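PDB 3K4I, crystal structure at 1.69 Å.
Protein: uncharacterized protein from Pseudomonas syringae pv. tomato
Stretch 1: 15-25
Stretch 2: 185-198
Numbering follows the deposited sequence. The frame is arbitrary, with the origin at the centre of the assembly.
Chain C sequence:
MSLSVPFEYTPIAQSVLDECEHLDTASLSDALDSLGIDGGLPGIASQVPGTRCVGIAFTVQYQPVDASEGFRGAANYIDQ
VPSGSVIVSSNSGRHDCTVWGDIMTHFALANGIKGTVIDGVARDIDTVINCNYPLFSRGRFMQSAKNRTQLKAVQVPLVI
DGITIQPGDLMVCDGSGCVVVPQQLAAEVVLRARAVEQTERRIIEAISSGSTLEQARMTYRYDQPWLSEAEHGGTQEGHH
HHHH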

ATOM      1  N   SER C  15     -17.582   8.771  27.471  1.00 15.25           N
ATOM      2  CA  SER C  15     -16.588   9.853  27.634  1.00 15.58           C
ATOM      3  C   SER C  15     -15.182   9.407  27.254  1.00 14.99           C
ATOM      4  O   SER C  15     -14.420  10.174  26.646  1.00 15.35           O
ATOM      5  CB  SER C  15     -16.597  10.398  29.065  1.00 17.10           C
ATOM      6  OG  SER C  15     -16.373   9.370  30.025  1.00 23.12           O
ATOM      7  N   VAL C  16     -14.859   8.158  27.601  1.00 13.11           N
ATOM      8  CA  VAL C  16     -13.558   7.549  27.286  1.00 12.18           C
ATOM      9  C   VAL C  16     -13.442   7.363  25.777  1.00 10.29           C
ATOM     10  O   VAL C  16     -12.405   7.661  25.188  1.00  9.39           O
ATOM     11  CB  VAL C  16     -13.391   6.203  28.053  1.00 12.54           C
ATOM     12  CG1 VAL C  16     -12.173   5.397  27.551  1.00 11.27           C
ATOM     13  CG2 VAL C  16     -13.273   6.448  29.567  1.00 11.22           C
ATOM     14  N   LEU C  17     -14.528   6.918  25.144  1.00 11.12           N
ATOM     15  CA  LEU C  17     -14.575   6.805  23.683  1.00 12.13           C
ATOM     16  C   LEU C  17     -14.457   8.177  23.014  1.00 12.59           C
ATOM     17  O   LEU C  17     -13.737   8.325  22.020  1.00 12.08           O
ATOM     18  CB  LEU C  17     -15.853   6.074  23.233  1.00 13.76           C
ATOM     19  CG  LEU C  17     -15.978   4.624  23.715  1.00 11.47           C
ATOM     20  CD1 LEU C  17     -17.436   4.159  23.867  1.00 15.38           C
ATOM     21  CD2 LEU C  17     -15.212   3.651  22.816  1.00 15.26           C
ATOM     22  N   ASP C  18     -15.121   9.185  23.582  1.00 13.19           N
ATOM     23  CA  ASP C  18     -15.073  10.518  22.989  1.00 14.27           C
ATOM     24  C   ASP C  18     -13.658  11.081  22.995  1.00 13.90           C
ATOM     25  O   ASP C  18     -13.208  11.634  21.985  1.00 13.85           O
ATOM     26  CB  ASP C  18     -16.093  11.470  23.638  1.00 15.80           C
ATOM     27  CG  ASP C  18     -17.533  11.015  23.411  1.00 13.87           C
ATOM     28  OD1 ASP C  18     -17.801  10.414  22.346  1.00 17.69           O
ATOM     29  OD2 ASP C  18     -18.389  11.231  24.290  1.00 17.83           O
ATOM     30  N   GLU C  19     -12.951  10.890  24.109  1.00 14.07           N
ATOM     31  CA  GLU C  19     -11.559  11.304  24.242  1.00 14.45           C
ATOM     32  C   GLU C  19     -10.657  10.752  23.147  1.00 13.30           C
ATOM     33  O   GLU C  19      -9.750  11.446  22.709  1.00 12.26           O
ATOM     34  CB  GLU C  19     -10.988  10.875  25.574  1.00 14.99           C
ATOM     35  CG  GLU C  19     -11.604  11.568  26.762  1.00 30.63           C
ATOM     36  CD  GLU C  19     -10.815  11.310  28.024  1.00 16.89           C
ATOM     37  OE1 GLU C  19      -9.850  12.057  28.263  1.00 31.04           O
ATOM     38  OE2 GLU C  19     -11.155  10.351  28.759  1.00 31.20           O
ATOM     39  N   CYS C  20     -10.915   9.511  22.721  1.00 13.73           N
ATOM     40  CA  CYS C  20     -10.127   8.839  21.665  1.00 13.84           C
ATOM     41  C   CYS C  20     -10.243   9.457  20.273  1.00 15.28           C
ATOM     42  O   CYS C  20      -9.476   9.123  19.361  1.00 14.55           O
ATOM     43  CB  CYS C  20     -10.511   7.363  21.606  1.00 14.43           C
ATOM     44  SG  CYS C  20      -9.696   6.369  22.856  1.00 14.74           S
ATOM     45  N   GLU C  21     -11.207  10.358  20.103  1.00 16.93           N
ATOM     46  CA  GLU C  21     -11.312  11.209  18.909  1.00 18.05           C
ATOM     47  C   GLU C  21     -10.050  12.020  18.663  1.00 18.32           C
ATOM     48  O   GLU C  21      -9.753  12.368  17.523  1.00 19.80           O
ATOM     49  CB  GLU C  21     -12.470  12.201  19.054  1.00 19.13           C
ATOM     50  CG  GLU C  21     -13.844  11.686  18.648  1.00 28.78           C
ATOM     51  CD  GLU C  21     -14.947  12.724  18.848  1.00 21.17           C
ATOM     52  OE1 GLU C  21     -14.679  13.956  18.720  1.00 29.27           O
ATOM     53  OE2 GLU C  21     -16.094  12.302  19.144  1.00 28.86           O
ATOM     54  N   HIS C  22      -9.332  12.344  19.731  1.00 18.13           N
ATOM     55  CA  HIS C  22      -8.136  13.185  19.649  1.00 18.67           C
ATOM     56  C   HIS C  22      -6.869  12.438  20.046  1.00 18.06           C
ATOM     57  O   HIS C  22      -5.848  13.070  20.364  1.00 17.89           O
ATOM     58  CB  HIS C  22      -8.288  14.434  20.529  1.00 20.53           C
ATOM     59  CG  HIS C  22      -9.578  15.164  20.317  1.00 22.99           C
ATOM     60  ND1 HIS C  22      -9.732  16.132  19.346  1.00 22.69           N
ATOM     61  CD2 HIS C  22     -10.773  15.069  20.949  1.00 22.07           C
ATOM     62  CE1 HIS C  22     -10.965  16.607  19.394  1.00 22.26           C
ATOM     63  NE2 HIS C  22     -11.617  15.976  20.355  1.00 22.99           N
ATOM     64  N   LEU C  23      -6.929  11.100  20.019  1.00 16.32           N
ATOM     65  CA  LEU C  23      -5.769  10.288  20.336  1.00 15.03           C
ATOM     66  C   LEU C  23      -5.344   9.464  19.133  1.00 14.27           C
ATOM     67  O   LEU C  23      -6.178   8.873  18.457  1.00 15.00           O
ATOM     68  CB  LEU C  23      -6.026   9.370  21.549  1.00 14.55           C
ATOM     69  CG  LEU C  23      -6.271  10.043  22.901  1.00 12.55           C
ATOM     70  CD1 LEU C  23      -6.620   9.030  23.999  1.00 14.35           C
ATOM     71  CD2 LEU C  23      -5.102  10.970  23.357  1.00 15.51           C
ATOM     72  N   ASP C  24      -4.034   9.434  18.896  1.00 14.03           N
ATOM     73  CA  ASP C  24      -3.418   8.670  17.814  1.00 13.96           C
ATOM     74  C   ASP C  24      -3.113   7.262  18.311  1.00 10.26           C
ATOM     75  O   ASP C  24      -2.916   7.047  19.525  1.00  8.84           O
ATOM     76  CB  ASP C  24      -2.059   9.302  17.470  1.00 17.20           C
ATOM     77  CG  ASP C  24      -2.171  10.692  16.864  1.00 18.20           C
ATOM     78  OD1 ASP C  24      -1.171  11.430  16.920  1.00 20.43           O
ATOM     79  OD2 ASP C  24      -3.229  11.051  16.308  1.00 19.85           O
ATOM     80  N   THR C  25      -3.047   6.309  17.381  1.00  7.51           N
ATOM     81  CA  THR C  25      -2.602   4.952  17.737  1.00  6.22           C
ATOM     82  C   THR C  25      -1.269   4.934  18.467  1.00  6.47           C
ATOM     83  O   THR C  25      -1.071   4.086  19.348  1.00  6.53           O
ATOM     84  CB  THR C  25      -2.558   4.033  16.510  1.00  4.92           C
ATOM     85  OG1 THR C  25      -1.850   4.687  15.457  1.00  5.80           O
ATOM     86  CG2 THR C  25      -4.002   3.707  16.047  1.00  6.67           C
ATOM     87  N   LEU C 185      -8.700  -2.206  30.977  1.00  7.65           N
ATOM     88  CA  LEU C 185      -7.679  -1.183  31.120  1.00  7.55           C
ATOM     89  C   LEU C 185      -7.995   0.103  30.363  1.00  7.98           C
ATOM     90  O   LEU C 185      -7.197   1.045  30.411  1.00  7.79           O
ATOM     91  CB  LEU C 185      -6.320  -1.703  30.627  1.00  9.41           C
ATOM     92  CG  LEU C 185      -5.759  -2.874  31.427  1.00 14.33           C
ATOM     93  CD1 LEU C 185      -4.507  -3.375  30.724  1.00 11.90           C
ATOM     94  CD2 LEU C 185      -5.467  -2.472  32.830  1.00 12.20           C
ATOM     95  N   ALA C 186      -9.155   0.157  29.702  1.00  7.41           N
ATOM     96  CA  ALA C 186      -9.393   1.181  28.697  1.00  7.50           C
ATOM     97  C   ALA C 186      -9.315   2.599  29.253  1.00  7.32           C
ATOM     98  O   ALA C 186      -8.589   3.420  28.691  1.00  6.39           O
ATOM     99  CB  ALA C 186     -10.721   0.956  27.959  1.00  8.11           C
ATOM    100  N   ALA C 187     -10.008   2.860  30.358  1.00  9.03           N
ATOM    101  CA  ALA C 187      -9.975   4.189  31.002  1.00  9.43           C
ATOM    102  C   ALA C 187      -8.548   4.611  31.387  1.00  9.02           C
ATOM    103  O   ALA C 187      -8.118   5.731  31.110  1.00  8.94           O
ATOM    104  CB  ALA C 187     -10.906   4.244  32.229  1.00 10.52           C
ATOM    105  N   GLU C 188      -7.797   3.692  31.982  1.00  9.56           N
ATOM    106  CA  GLU C 188      -6.439   3.983  32.403  1.00  9.38           C
ATOM    107  C   GLU C 188      -5.522   4.233  31.190  1.00  8.26           C
ATOM    108  O   GLU C 188      -4.683   5.119  31.226  1.00  7.86           O
ATOM    109  CB  GLU C 188      -5.892   2.837  33.267  1.00 11.65           C
ATOM    110  CG  GLU C 188      -4.426   2.986  33.714  1.00 18.22           C
ATOM    111  CD  GLU C 188      -4.185   4.133  34.698  1.00 14.23           C
ATOM    112  OE1 GLU C 188      -5.141   4.584  35.400  1.00 19.08           O
ATOM    113  OE2 GLU C 188      -3.027   4.600  34.778  1.00 18.08           O
ATOM    114  N   VAL C 189      -5.675   3.446  30.122  1.00  8.14           N
ATOM    115  CA  VAL C 189      -4.851   3.624  28.920  1.00  7.48           C
ATOM    116  C   VAL C 189      -5.139   4.977  28.248  1.00  7.30           C
ATOM    117  O   VAL C 189      -4.228   5.681  27.819  1.00  6.96           O
ATOM    118  CB  VAL C 189      -5.027   2.443  27.949  1.00  7.87           C
ATOM    119  CG1 VAL C 189      -4.417   2.758  26.600  1.00  8.86           C
ATOM    120  CG2 VAL C 189      -4.412   1.190  28.588  1.00  7.44           C
ATOM    121  N   VAL C 190      -6.405   5.353  28.214  1.00  7.44           N
ATOM    122  CA  VAL C 190      -6.785   6.609  27.593  1.00  8.04           C
ATOM    123  C   VAL C 190      -6.217   7.802  28.384  1.00  7.96           C
ATOM    124  O   VAL C 190      -5.696   8.745  27.789  1.00  7.22           O
ATOM    125  CB  VAL C 190      -8.322   6.706  27.402  1.00  9.10           C
ATOM    126  CG1 VAL C 190      -8.753   8.146  27.062  1.00  8.34           C
ATOM    127  CG2 VAL C 190      -8.747   5.745  26.298  1.00  7.87           C
ATOM    128  N   LEU C 191      -6.288   7.731  29.709  1.00  8.58           N
ATOM    129  CA  LEU C 191      -5.655   8.714  30.580  1.00  9.52           C
ATOM    130  C   LEU C 191      -4.138   8.817  30.335  1.00  9.09           C
ATOM    131  O   LEU C 191      -3.592   9.922  30.183  1.00  9.25           O
ATOM    132  CB  LEU C 191      -5.938   8.381  32.058  1.00 12.29           C
ATOM    133  CG  LEU C 191      -5.429   9.318  33.154  1.00 22.43           C
ATOM    134  CD1 LEU C 191      -6.222  10.631  33.137  1.00 15.21           C
ATOM    135  CD2 LEU C 191      -5.567   8.653  34.517  1.00 14.76           C
ATOM    136  N   ARG C 192      -3.461   7.669  30.249  1.00  8.05           N
ATOM    137  CA  ARG C 192      -2.028   7.693  30.001  1.00  7.86           C
ATOM    138  C   ARG C 192      -1.683   8.237  28.602  1.00  7.22           C
ATOM    139  O   ARG C 192      -0.719   9.004  28.454  1.00  7.48           O
ATOM    140  CB  ARG C 192      -1.419   6.290  30.207  1.00  8.31           C
ATOM    141  CG  ARG C 192      -1.330   5.930  31.685  1.00  8.96           C
ATOM    142  CD  ARG C 192      -0.909   4.492  31.883  1.00 10.54           C
ATOM    143  NE  ARG C 192      -0.845   4.160  33.308  1.00 10.30           N
ATOM    144  CZ  ARG C 192       0.213   3.629  33.914  1.00 13.21           C
ATOM    145  NH1 ARG C 192       1.303   3.319  33.220  1.00 10.58           N
ATOM    146  NH2 ARG C 192       0.163   3.388  35.221  1.00 11.27           N
ATOM    147  N   ALA C 193      -2.496   7.884  27.602  1.00  6.83           N
ATOM    148  CA  ALA C 193      -2.272   8.311  26.230  1.00  4.63           C
ATOM    149  C   ALA C 193      -2.395   9.824  26.125  1.00  6.19           C
ATOM    150  O   ALA C 193      -1.639  10.467  25.422  1.00  6.34           O
ATOM    151  CB  ALA C 193      -3.261   7.628  25.258  1.00  4.85           C
ATOM    152  N   ARG C 194      -3.362  10.384  26.842  1.00  6.66           N
ATOM    153  CA  ARG C 194      -3.518  11.826  26.809  1.00  9.33           C
ATOM    154  C   ARG C 194      -2.275  12.556  27.355  1.00  9.88           C
ATOM    155  O   ARG C 194      -1.885  13.625  26.850  1.00 10.15           O
ATOM    156  CB  ARG C 194      -4.741  12.183  27.640  1.00 12.37           C
ATOM    157  CG  ARG C 194      -5.230  13.557  27.373  1.00 31.40           C
ATOM    158  CD  ARG C 194      -5.807  14.114  28.624  1.00 18.64           C
ATOM    159  NE  ARG C 194      -6.928  13.324  29.132  1.00 32.05           N
ATOM    160  CZ  ARG C 194      -7.786  13.771  30.045  1.00 20.79           C
ATOM    161  NH1 ARG C 194      -7.670  15.011  30.527  1.00 32.63           N
ATOM    162  NH2 ARG C 194      -8.777  12.997  30.460  1.00 32.32           N
ATOM    163  N   ALA C 195      -1.702  12.013  28.424  1.00  9.40           N
ATOM    164  CA  ALA C 195      -0.503  12.535  29.045  1.00  9.06           C
ATOM    165  C   ALA C 195       0.709  12.407  28.113  1.00  7.88           C
ATOM    166  O   ALA C 195       1.533  13.316  28.025  1.00  7.46           O
ATOM    167  CB  ALA C 195      -0.251  11.823  30.375  1.00  9.05           C
ATOM    168  N   VAL C 196       0.831  11.264  27.423  1.00  6.77           N
ATOM    169  CA  VAL C 196       1.864  11.105  26.402  1.00  7.32           C
ATOM    170  C   VAL C 196       1.766  12.179  25.296  1.00  8.52           C
ATOM    171  O   VAL C 196       2.774  12.804  24.929  1.00  9.40           O
ATOM    172  CB  VAL C 196       1.795   9.691  25.772  1.00  8.47           C
ATOM    173  CG1 VAL C 196       2.731   9.591  24.553  1.00  9.03           C
ATOM    174  CG2 VAL C 196       2.146   8.646  26.798  1.00  9.99           C
ATOM    175  N   GLU C 197       0.552  12.420  24.810  1.00  8.49           N
ATOM    176  CA  GLU C 197       0.326  13.411  23.759  1.00 10.64           C
ATOM    177  C   GLU C 197       0.704  14.797  24.250  1.00 10.52           C
ATOM    178  O   GLU C 197       1.349  15.555  23.523  1.00 10.04           O
ATOM    179  CB  GLU C 197      -1.123  13.377  23.228  1.00 12.37           C
ATOM    180  CG  GLU C 197      -1.366  12.116  22.371  1.00 21.05           C
ATOM    181  CD  GLU C 197      -2.419  12.266  21.276  1.00 15.22           C
ATOM    182  OE1 GLU C 197      -3.088  13.336  21.218  1.00 21.65           O
ATOM    183  OE2 GLU C 197      -2.556  11.304  20.472  1.00 20.47           O
ATOM    184  N   GLN C 198       0.332  15.112  25.493  1.00 11.21           N
ATOM    185  CA  GLN C 198       0.671  16.427  26.054  1.00 12.21           C
ATOM    186  C   GLN C 198       2.175  16.666  26.139  1.00 11.90           C
ATOM    187  O   GLN C 198       2.660  17.695  25.661  1.00 11.77           O
ATOM    188  CB  GLN C 198      -0.003  16.659  27.412  1.00 14.40           C
ATOM    189  CG  GLN C 198      -1.483  17.006  27.294  1.00 32.64           C
ATOM    190  CD  GLN C 198      -2.228  16.887  28.614  1.00 17.91           C
ATOM    191  OE1 GLN C 198      -1.743  16.261  29.571  1.00 33.14           O
ATOM    192  NE2 GLN C 198      -3.415  17.497  28.680  1.00 33.30           N
TER

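The shortest polar contact is the salt bridge between Glu19 OE1 and Arg194 NH2, at 2.6 Å. Both side chains are long and flexible enough to meet: the CA-to-CB bond of Arg194 points sideways, yet its guanidinium comes nearer to the first stretch, meeting the carboxylate obliquely.

Glu197 makes the second polar link. Glu197 OE2 accepts a hydrogen bond from Asp24 N (2.9 Å, nearly linear at 166°), so a carboxylate satisfies a main-chain donor just where the chain leaves its loop for a helix. Glu197 OE1 also lies 2.9 Å from His22 O, a pair of acceptors that are not hydrogen-bonded as modelled, and Asp24 OD1 sits 3.8 Å from Glu197 OE2, bringing like charges together.

Beside these polar sites lies an apolar patch centred on Val190, whose CA-to-CB bond points toward the first stretch and whose two methyls both find partners there. Val190 CG2 packs against Val16 CG1 at 3.7 Å and Cys20 SG at 3.6 Å, while Val190 CG1 meets Leu23 CD1 at 3.8 Å. Leu23 reaches further, placing Leu23 CD1 3.9 Å from Ala193 CB; the small alanine leaves room for the leucine's end. Near the start of the second stretch's helix, Val16 CG2 lies 4.2 Å from Ala187 CB, a looser contact.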